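Local structure of methylenetetrahydrofolate--tRNA-(uracil-5-)-methyltransferase TrmFO (Thermus thermophilus, 3G5S) at residues A[238-247]-A[255-263]; A[359-370]-A[423-433]. The protein probably catalyses the folate- and FAD-dependent methylation of uridine 54 in tRNA to 5-methyluridine, with methylenetetrahydrofolate as the carbon donor. One frame throughout, in Å; residues are numbered along the deposited sequence.

Interaction 1. Residues A[238-247]-A[255-263]; sequences LFGPMKPVGL and EPFAVVQLR
Pro244 lays its ring against the chain of 255-263 just ahead of the strand: CB lies 3.1 Å from Pro256 O, and CG also meets Phe257 O and the carboxylate end of Glu255. Beside it, Val259 N donates a nearly straight bond (166°) to Met242 O at 3.0 Å. In return Met242 CA gives a C-H···O contact to Val259 O. The loop that presents Met242 and Pro244 to the strand is built from two beta turns, type I from Gly240 to Lys243 and type II from Pro244 to Leu247; it packs beside strand 258-264 of the antiparallel sheet, whose neighbour 187-191 also touches Met242 and Leu247. The selenomethionine Met242 bends at chi3 (70°), which carries CE to Val260 CG2 at 3.9 Å. Leu238, in the last turn of its helix, sets CD2 3.8 Å from Ala258 CB; CD2 also meets the Phe257 ring obliquely at CE2, and CD1 approaches CZ. Farther along, Leu247 CD1 touches both methyls of Val259, 3.9 Å from CG2. Water links the polar atoms: one molecule joins Pro241 O to Gln261 N, another joins Gly246 N to Glu255 OE2. Gln261 NE2 hydrogen-bonds directly to Asn188 OD1.

Interaction 2. Residues A[359-370]-A[423-433]; sequences RKALGLPPVAPP and AFSAWLSGLNP
This is a mixed apolar and hydrogen-bonded contact between the chain leaving helix 343-361 and the end of helix 409-429 with the residues after it, away from the FAD and glutathione sites. A Schellman motif at Gly363 ends the first helix, and the proline-rich chain beyond runs alongside the second. Trp427 carries the apolar half: Pro369 CA sits over the five-membered ring, 3.6 Å from its centroid and 12° off the normal, a CH-pi contact, while Leu431 CD2 covers the opposite face nearer the rim. Val367 CG2 touches CZ2 of Trp427 at 3.7 Å, and Pro370 CD meets its CB. An alanine in place of Trp427 removes the indole and is likely to leave Pro369 CA without its ring face and Val367 CG2 without CZ2. Arg359, bent at chi3 (59°), turns NE and NH1 side-on to Pro365 O, at 2.8 and 2.9 Å. Its NH2 reaches across to Asn432 O at 2.9 Å, from above that carbonyl's plane, and shares a water with Pro433 O. Leu364 CB and Val367 CG1 flank the two guanidinium faces. One cation gathers backbone carbonyls from both segments, probably fixing its guanidinium's rotation and tying the chains that follow the two helices.

The two contacts lie on opposite sides of the chain's centre, about 47 Å apart between centres and about 22 Å at their nearest atoms, and share no element. Both are partly buried, though interaction 1 has the larger share of buried residues and interaction 2 more exposed ones. Interaction 1 joins a loop to a strand of the antiparallel sheet only a few residues later and combines one backbone hydrogen bond, C-H···O contacts and bridging waters with apolar packing. Interaction 2 brings together regions over fifty residues apart, in the helical part of the fold, and relies on side chains: an indole packed against prolines and an arginine that donates to backbone carbonyls. Prolines pack in both.

Interaction 1. Residues A[238-247]-A[255-263]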
loop_
_atom_site.group_PDB
_atom_site.type_symbol
_atom_site.label_atom_id
_atom_site.label_comp_id
_atom_site.label_asym_id
_atom_site.label_seq_id
_atom_site.Cartn_x
_atom_site.Cartn_y
_atom_site.Cartn_z
ATOM N N LEU A 238 25.262 3.384 -14.964
ATOM C CA LEU A 238 25.598 2.555 -16.119
ATOM C C LEU A 238 26.111 1.179 -15.703
ATOM O O LEU A 238 25.949 0.200 -16.434
ATOM C CB LEU A 238 26.622 3.258 -17.016
ATOM C CG LEU A 238 26.190 4.608 -17.589
ATOM C CD1 LEU A 238 27.350 5.266 -18.324
ATOM C CD2 LEU A 238 24.976 4.454 -18.498
ATOM N N PHE A 239 26.731 1.108 -14.530
ATOM C CA PHE A 239 27.127 -0.177 -13.969
ATOM C C PHE A 239 25.938 -0.869 -13.322
ATOM O O PHE A 239 25.940 -2.090 -13.188
ATOM C CB PHE A 239 28.194 0.006 -12.889
ATOM C CG PHE A 239 29.590 0.200 -13.417
ATOM C CD1 PHE A 239 30.217 -0.796 -14.150
ATOM C CD2 PHE A 239 30.291 1.362 -13.150
ATOM C CE1 PHE A 239 31.502 -0.637 -14.617
ATOM C CE2 PHE A 239 31.592 1.529 -13.617
ATOM C CZ PHE A 239 32.192 0.528 -14.355
ATOM N N GLY A 240 24.941 -0.075 -12.918
ATOM C CA GLY A 240 23.818 -0.536 -12.120
ATOM C C GLY A 240 22.531 -0.709 -12.909
ATOM O O GLY A 240 22.498 -1.453 -13.880
ATOM N N PRO A 241 21.460 -0.010 -12.505
ATOM C CA PRO A 241 20.136 -0.357 -13.028
ATOM C C PRO A 241 19.941 0.023 -14.484
ATOM O O PRO A 241 18.986 -0.453 -15.082
ATOM C CB PRO A 241 19.192 0.447 -12.132
ATOM C CG PRO A 241 20.021 1.604 -11.683
ATOM C CD PRO A 241 21.378 1.013 -11.450
HETATM N N MSE A 242 20.821 0.849 -15.042
HETATM C CA MSE A 242 20.684 1.263 -16.430
HETATM C C MSE A 242 21.636 0.509 -17.357
HETATM O O MSE A 242 21.755 0.841 -18.537
HETATM C CB MSE A 242 20.840 2.784 -16.561
HETATM C CG MSE A 242 19.808 3.560 -15.739
HETATM SE SE MSE A 242 19.870 5.479 -15.943
HETATM C CE MSE A 242 19.201 5.594 -17.759
ATOM N N LYS A 243 22.288 -0.527 -16.839
ATOM C CA LYS A 243 23.224 -1.300 -17.660
ATOM C C LYS A 243 22.526 -2.006 -18.825
ATOM O O LYS A 243 21.414 -2.500 -18.676
ATOM C CB LYS A 243 23.973 -2.313 -16.796
ATOM C CG LYS A 243 23.121 -3.454 -16.286
ATOM C CD LYS A 243 23.899 -4.261 -15.255
ATOM C CE LYS A 243 23.069 -5.396 -14.695
ATOM N NZ LYS A 243 23.811 -6.163 -13.663
ATOM N N PRO A 244 23.183 -2.054 -19.994
ATOM C CA PRO A 244 22.586 -2.675 -21.178
ATOM C C PRO A 244 23.057 -4.108 -21.412
ATOM O O PRO A 244 22.788 -4.675 -22.472
ATOM C CB PRO A 244 23.102 -1.775 -22.298
ATOM C CG PRO A 244 24.502 -1.446 -21.848
ATOM C CD PRO A 244 24.407 -1.305 -20.337
ATOM N N VAL A 245 23.750 -4.672 -20.425
ATOM C CA VAL A 245 24.373 -5.990 -20.537
ATOM C C VAL A 245 23.405 -7.060 -21.033
ATOM O O VAL A 245 22.342 -7.264 -20.451
ATOM C CB VAL A 245 24.964 -6.438 -19.188
ATOM C CG1 VAL A 245 25.629 -7.788 -19.335
ATOM C CG2 VAL A 245 25.951 -5.402 -18.680
ATOM N N GLY A 246 23.780 -7.739 -22.114
ATOM C CA GLY A 246 22.988 -8.841 -22.633
ATOM C C GLY A 246 21.760 -8.448 -23.442
ATOM O O GLY A 246 20.953 -9.309 -23.803
ATOM N N LEU A 247 21.617 -7.159 -23.736
ATOM C CA LEU A 247 20.482 -6.669 -24.515
ATOM C C LEU A 247 20.916 -6.212 -25.901
ATOM O O LEU A 247 22.008 -5.666 -26.074
ATOM C CB LEU A 247 19.788 -5.519 -23.783
ATOM C CG LEU A 247 19.224 -5.836 -22.395
ATOM C CD1 LEU A 247 18.811 -4.559 -21.676
ATOM C CD2 LEU A 247 18.059 -6.809 -22.493
ATOM N N GLU A 255 24.078 -3.517 -28.784
ATOM C CA GLU A 255 23.850 -3.181 -27.396
ATOM C C GLU A 255 23.469 -1.703 -27.291
ATOM O O GLU A 255 24.118 -0.852 -27.888
ATOM C CB GLU A 255 25.142 -3.443 -26.623
ATOM C CG GLU A 255 25.040 -3.350 -25.118
ATOM C CD GLU A 255 26.407 -3.467 -24.475
ATOM O OE1 GLU A 255 27.160 -2.475 -24.504
ATOM O OE2 GLU A 255 26.742 -4.554 -23.967
ATOM N N PRO A 256 22.397 -1.382 -26.554
ATOM C CA PRO A 256 22.092 0.037 -26.342
ATOM C C PRO A 256 23.125 0.679 -25.420
ATOM O O PRO A 256 23.854 -0.019 -24.708
ATOM C CB PRO A 256 20.709 0.013 -25.685
ATOM C CG PRO A 256 20.568 -1.350 -25.124
ATOM C CD PRO A 256 21.400 -2.277 -25.944
ATOM N N PHE A 257 23.209 2.000 -25.454
ATOM C CA PHE A 257 24.117 2.687 -24.548
ATOM C C PHE A 257 23.682 2.482 -23.092
ATOM O O PHE A 257 24.484 2.135 -22.230
ATOM C CB PHE A 257 24.204 4.178 -24.862
ATOM C CG PHE A 257 25.112 4.920 -23.933
ATOM C CD1 PHE A 257 26.479 4.965 -24.169
ATOM C CD2 PHE A 257 24.613 5.528 -22.794
ATOM C CE1 PHE A 257 27.325 5.632 -23.300
ATOM C CE2 PHE A 257 25.450 6.191 -21.921
ATOM C CZ PHE A 257 26.809 6.242 -22.173
ATOM N N ALA A 258 22.401 2.704 -22.828
ATOM C CA ALA A 258 21.830 2.514 -21.503
ATOM C C ALA A 258 20.360 2.173 -21.685
ATOM O O ALA A 258 19.790 2.421 -22.752
ATOM C CB ALA A 258 21.989 3.774 -20.684
ATOM N N VAL A 259 19.757 1.575 -20.661
ATOM C CA VAL A 259 18.333 1.291 -20.684
ATOM C C VAL A 259 17.714 1.585 -19.336
ATOM O O VAL A 259 18.394 1.622 -18.318
ATOM C CB VAL A 259 18.023 -0.189 -21.014
ATOM C CG1 VAL A 259 18.663 -0.597 -22.328
ATOM C CG2 VAL A 259 18.454 -1.098 -19.874
ATOM N N VAL A 260 16.414 1.829 -19.349
ATOM C CA VAL A 260 15.599 1.667 -18.159
ATOM C C VAL A 260 14.723 0.446 -18.410
ATOM O O VAL A 260 14.065 0.340 -19.451
ATOM C CB VAL A 260 14.736 2.906 -17.882
ATOM C CG1 VAL A 260 13.756 2.637 -16.749
ATOM C CG2 VAL A 260 15.625 4.103 -17.567
ATOM N N GLN A 261 14.731 -0.491 -17.466
ATOM C CA GLN A 261 13.909 -1.679 -17.591
ATOM C C GLN A 261 12.632 -1.526 -16.791
ATOM O O GLN A 261 12.637 -0.904 -15.727
ATOM C CB GLN A 261 14.647 -2.899 -17.062
ATOM C CG GLN A 261 15.871 -3.273 -17.835
ATOM C CD GLN A 261 16.330 -4.652 -17.472
ATOM O OE1 GLN A 261 16.656 -4.924 -16.314
ATOM N NE2 GLN A 261 16.337 -5.548 -18.450
ATOM N N LEU A 262 11.551 -2.115 -17.290
ATOM C CA LEU A 262 10.300 -2.173 -16.550
ATOM C C LEU A 262 9.862 -3.613 -16.404
ATOM O O LEU A 262 10.070 -4.430 -17.303
ATOM C CB LEU A 262 9.200 -1.366 -17.237
ATOM C CG LEU A 262 9.425 0.149 -17.214
ATOM C CD1 LEU A 262 10.195 0.573 -18.434
ATOM C CD2 LEU A 262 8.100 0.883 -17.134
ATOM N N ARG A 263 9.268 -3.927 -15.261
ATOM C CA ARG A 263 8.781 -5.280 -15.027
ATOM C C ARG A 263 7.324 -5.265 -14.603
ATOM O O ARG A 263 6.851 -4.324 -13.966
ATOM C CB ARG A 263 9.627 -6.008 -13.986
ATOM C CG ARG A 263 9.341 -5.627 -12.564
ATOM C CD ARG A 263 10.002 -6.597 -11.592
ATOM N NE ARG A 263 9.276 -6.570 -10.337
ATOM C CZ ARG A 263 9.532 -7.329 -9.277
ATOM N NH1 ARG A 263 10.532 -8.205 -9.280
ATOM N NH2 ARG A 263 8.767 -7.196 -8.206
HETATM O O HOH W 1 16.217 -0.194 -15.061
HETATM O O HOH W 2 17.582 -3.218 -14.308
HETATM O O HOH W 3 25.798 -7.028 -24.020
#

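Interaction 2. Residues A[359-370]-A[423-433]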
loop_
_atom_site.group_PDB
_atom_site.type_symbol
_atom_site.label_atom_id
_atom_site.label_comp_id
_atom_site.label_asym_id
_atom_site.label_seq_id
_atom_site.Cartn_x
_atom_site.Cartn_y
_atom_site.Cartn_z
ATOM N N ARG A 359 -16.351 -13.361 10.967
ATOM C CA ARG A 359 -17.006 -14.471 10.288
ATOM C C ARG A 359 -16.446 -15.822 10.729
ATOM O O ARG A 359 -17.189 -16.771 10.977
ATOM C CB ARG A 359 -16.958 -14.283 8.768
ATOM C CG ARG A 359 -17.851 -13.122 8.307
ATOM C CD ARG A 359 -17.720 -12.836 6.805
ATOM N NE ARG A 359 -18.070 -13.993 5.989
ATOM C CZ ARG A 359 -19.313 -14.337 5.661
ATOM N NH1 ARG A 359 -19.522 -15.422 4.935
ATOM N NH2 ARG A 359 -20.346 -13.599 6.053
ATOM N N LYS A 360 -15.126 -15.896 10.878
ATOM C CA LYS A 360 -14.477 -17.118 11.381
ATOM C C LYS A 360 -15.002 -17.512 12.764
ATOM O O LYS A 360 -15.265 -18.697 13.051
ATOM C CB LYS A 360 -12.966 -16.885 11.480
ATOM C CG LYS A 360 -12.152 -18.160 11.659
ATOM C CD LYS A 360 -12.304 -19.054 10.438
ATOM C CE LYS A 360 -10.996 -19.758 10.088
ATOM N NZ LYS A 360 -10.744 -21.023 10.819
ATOM N N ALA A 361 -15.132 -16.506 13.617
ATOM C CA ALA A 361 -15.647 -16.699 14.968
ATOM C C ALA A 361 -17.075 -17.256 14.936
ATOM O O ALA A 361 -17.490 -17.980 15.847
ATOM C CB ALA A 361 -15.589 -15.411 15.760
ATOM N N LEU A 362 -17.803 -16.908 13.879
ATOM C CA LEU A 362 -19.192 -17.314 13.663
ATOM C C LEU A 362 -19.290 -18.606 12.847
ATOM O O LEU A 362 -20.388 -19.076 12.548
ATOM C CB LEU A 362 -19.973 -16.192 12.964
ATOM C CG LEU A 362 -20.142 -14.905 13.770
ATOM C CD1 LEU A 362 -20.746 -13.810 12.910
ATOM C CD2 LEU A 362 -20.991 -15.152 15.008
ATOM N N GLY A 363 -18.143 -19.179 12.493
ATOM C CA GLY A 363 -18.107 -20.409 11.722
ATOM C C GLY A 363 -18.418 -20.241 10.246
ATOM O O GLY A 363 -18.839 -21.190 9.584
ATOM N N LEU A 364 -18.190 -19.040 9.724
ATOM C CA LEU A 364 -18.521 -18.718 8.341
ATOM C C LEU A 364 -17.268 -18.471 7.512
ATOM O O LEU A 364 -16.263 -17.985 8.019
ATOM C CB LEU A 364 -19.413 -17.482 8.308
ATOM C CG LEU A 364 -20.689 -17.575 9.138
ATOM C CD1 LEU A 364 -21.377 -16.220 9.205
ATOM C CD2 LEU A 364 -21.629 -18.636 8.580
ATOM N N PRO A 365 -17.329 -18.802 6.220
ATOM C CA PRO A 365 -16.166 -18.634 5.341
ATOM C C PRO A 365 -15.872 -17.164 5.043
ATOM O O PRO A 365 -16.769 -16.322 5.103
ATOM C CB PRO A 365 -16.584 -19.355 4.059
ATOM C CG PRO A 365 -18.070 -19.336 4.075
ATOM C CD PRO A 365 -18.504 -19.336 5.510
ATOM N N PRO A 366 -14.613 -16.853 4.713
ATOM C CA PRO A 366 -14.233 -15.460 4.476
ATOM C C PRO A 366 -14.742 -14.922 3.144
ATOM O O PRO A 366 -15.126 -15.669 2.245
ATOM C CB PRO A 366 -12.704 -15.512 4.491
ATOM C CG PRO A 366 -12.363 -16.894 4.081
ATOM C CD PRO A 366 -13.474 -17.778 4.589
ATOM N N VAL A 367 -14.722 -13.600 3.036
ATOM C CA VAL A 367 -15.182 -12.899 1.848
ATOM C C VAL A 367 -14.132 -11.876 1.415
ATOM O O VAL A 367 -13.196 -11.576 2.152
ATOM C CB VAL A 367 -16.523 -12.190 2.115
ATOM C CG1 VAL A 367 -17.640 -13.207 2.331
ATOM C CG2 VAL A 367 -16.406 -11.257 3.311
ATOM N N ALA A 368 -14.288 -11.341 0.208
ATOM C CA ALA A 368 -13.431 -10.262 -0.267
ATOM C C ALA A 368 -14.202 -9.470 -1.303
ATOM O O ALA A 368 -14.912 -10.046 -2.118
ATOM C CB ALA A 368 -12.147 -10.798 -0.868
ATOM N N PRO A 369 -14.067 -8.139 -1.279
ATOM C CA PRO A 369 -14.836 -7.311 -2.211
ATOM C C PRO A 369 -14.343 -7.484 -3.639
ATOM O O PRO A 369 -13.243 -7.966 -3.870
ATOM C CB PRO A 369 -14.589 -5.880 -1.728
ATOM C CG PRO A 369 -13.560 -5.943 -0.675
ATOM C CD PRO A 369 -13.204 -7.357 -0.380
ATOM N N PRO A 370 -15.159 -7.070 -4.604
ATOM C CA PRO A 370 -14.870 -7.344 -6.016
ATOM C C PRO A 370 -13.751 -6.475 -6.588
ATOM O O PRO A 370 -13.440 -5.415 -6.043
ATOM C CB PRO A 370 -16.191 -7.016 -6.709
ATOM C CG PRO A 370 -16.862 -6.050 -5.807
ATOM C CD PRO A 370 -16.460 -6.410 -4.413
ATOM N N ALA A 423 -20.337 -1.434 -7.202
ATOM C CA ALA A 423 -19.920 -2.819 -7.005
ATOM C C ALA A 423 -19.688 -3.105 -5.524
ATOM O O ALA A 423 -20.079 -4.157 -5.020
ATOM C CB ALA A 423 -18.660 -3.122 -7.797
ATOM N N PHE A 424 -19.057 -2.165 -4.829
ATOM C CA PHE A 424 -18.789 -2.350 -3.415
ATOM C C PHE A 424 -20.082 -2.413 -2.612
ATOM O O PHE A 424 -20.235 -3.246 -1.716
ATOM C CB PHE A 424 -17.898 -1.230 -2.895
ATOM C CG PHE A 424 -17.411 -1.473 -1.500
ATOM C CD1 PHE A 424 -16.370 -2.356 -1.268
ATOM C CD2 PHE A 424 -18.010 -0.852 -0.422
ATOM C CE1 PHE A 424 -15.924 -2.603 0.016
ATOM C CE2 PHE A 424 -17.567 -1.098 0.867
ATOM C CZ PHE A 424 -16.522 -1.975 1.079
ATOM N N SER A 425 -21.007 -1.515 -2.923
ATOM C CA SER A 425 -22.285 -1.479 -2.225
ATOM C C SER A 425 -23.083 -2.760 -2.438
ATOM O O SER A 425 -23.701 -3.273 -1.509
ATOM C CB SER A 425 -23.098 -0.263 -2.663
ATOM O OG SER A 425 -22.498 0.932 -2.201
ATOM N N ALA A 426 -23.074 -3.277 -3.661
ATOM C CA ALA A 426 -23.765 -4.532 -3.931
ATOM C C ALA A 426 -23.125 -5.679 -3.150
ATOM O O ALA A 426 -23.808 -6.560 -2.634
ATOM C CB ALA A 426 -23.777 -4.829 -5.422
ATOM N N TRP A 427 -21.801 -5.662 -3.063
ATOM C CA TRP A 427 -21.090 -6.668 -2.289
ATOM C C TRP A 427 -21.508 -6.599 -0.818
ATOM O O TRP A 427 -21.832 -7.622 -0.215
ATOM C CB TRP A 427 -19.587 -6.492 -2.466
ATOM C CG TRP A 427 -18.775 -7.410 -1.616
ATOM C CD1 TRP A 427 -18.544 -8.744 -1.817
ATOM C CD2 TRP A 427 -18.076 -7.057 -0.420
ATOM N NE1 TRP A 427 -17.745 -9.240 -0.809
ATOM C CE2 TRP A 427 -17.445 -8.225 0.061
ATOM C CE3 TRP A 427 -17.925 -5.868 0.297
ATOM C CZ2 TRP A 427 -16.667 -8.232 1.219
ATOM C CZ3 TRP A 427 -17.160 -5.878 1.451
ATOM C CH2 TRP A 427 -16.538 -7.050 1.897
ATOM N N LEU A 428 -21.529 -5.396 -0.244
ATOM C CA LEU A 428 -21.945 -5.238 1.154
ATOM C C LEU A 428 -23.340 -5.797 1.374
ATOM O O LEU A 428 -23.606 -6.468 2.368
ATOM C CB LEU A 428 -21.952 -3.765 1.561
ATOM C CG LEU A 428 -20.627 -3.035 1.751
ATOM C CD1 LEU A 428 -20.895 -1.551 1.952
ATOM C CD2 LEU A 428 -19.856 -3.613 2.927
ATOM N N SER A 429 -24.235 -5.498 0.441
ATOM C CA SER A 429 -25.631 -5.882 0.583
ATOM C C SER A 429 -25.818 -7.394 0.592
ATOM O O SER A 429 -26.815 -7.898 1.102
ATOM C CB SER A 429 -26.473 -5.251 -0.528
ATOM O OG SER A 429 -26.531 -3.846 -0.376
ATOM N N GLY A 430 -24.861 -8.112 0.018
ATOM C CA GLY A 430 -24.923 -9.561 -0.030
ATOM C C GLY A 430 -24.342 -10.273 1.177
ATOM O O GLY A 430 -24.433 -11.494 1.272
ATOM N N LEU A 431 -23.747 -9.525 2.102
ATOM C CA LEU A 431 -23.133 -10.132 3.285
ATOM C C LEU A 431 -24.156 -10.674 4.274
ATOM O O LEU A 431 -25.120 -9.994 4.620
ATOM C CB LEU A 431 -22.252 -9.129 4.012
ATOM C CG LEU A 431 -21.018 -8.609 3.283
ATOM C CD1 LEU A 431 -20.389 -7.502 4.108
ATOM C CD2 LEU A 431 -20.014 -9.723 3.007
ATOM N N ASN A 432 -23.919 -11.893 4.743
ATOM C CA ASN A 432 -24.769 -12.515 5.749
ATOM C C ASN A 432 -23.893 -13.243 6.762
ATOM O O ASN A 432 -23.208 -14.207 6.409
ATOM C CB ASN A 432 -25.740 -13.491 5.090
ATOM C CG ASN A 432 -26.808 -13.979 6.041
ATOM O OD1 ASN A 432 -26.798 -13.648 7.226
ATOM N ND2 ASN A 432 -27.741 -14.768 5.526
ATOM N N PRO A 433 -23.905 -12.789 8.029
ATOM C CA PRO A 433 -24.739 -11.715 8.583
ATOM C C PRO A 433 -24.358 -10.346 8.031
ATOM O O PRO A 433 -23.206 -10.128 7.659
ATOM C CB PRO A 433 -24.399 -11.764 10.077
ATOM C CG PRO A 433 -22.999 -12.273 10.095
ATOM C CD PRO A 433 -23.029 -13.360 9.065
HETATM O O HOH W 4 -20.757 -11.132 7.477
#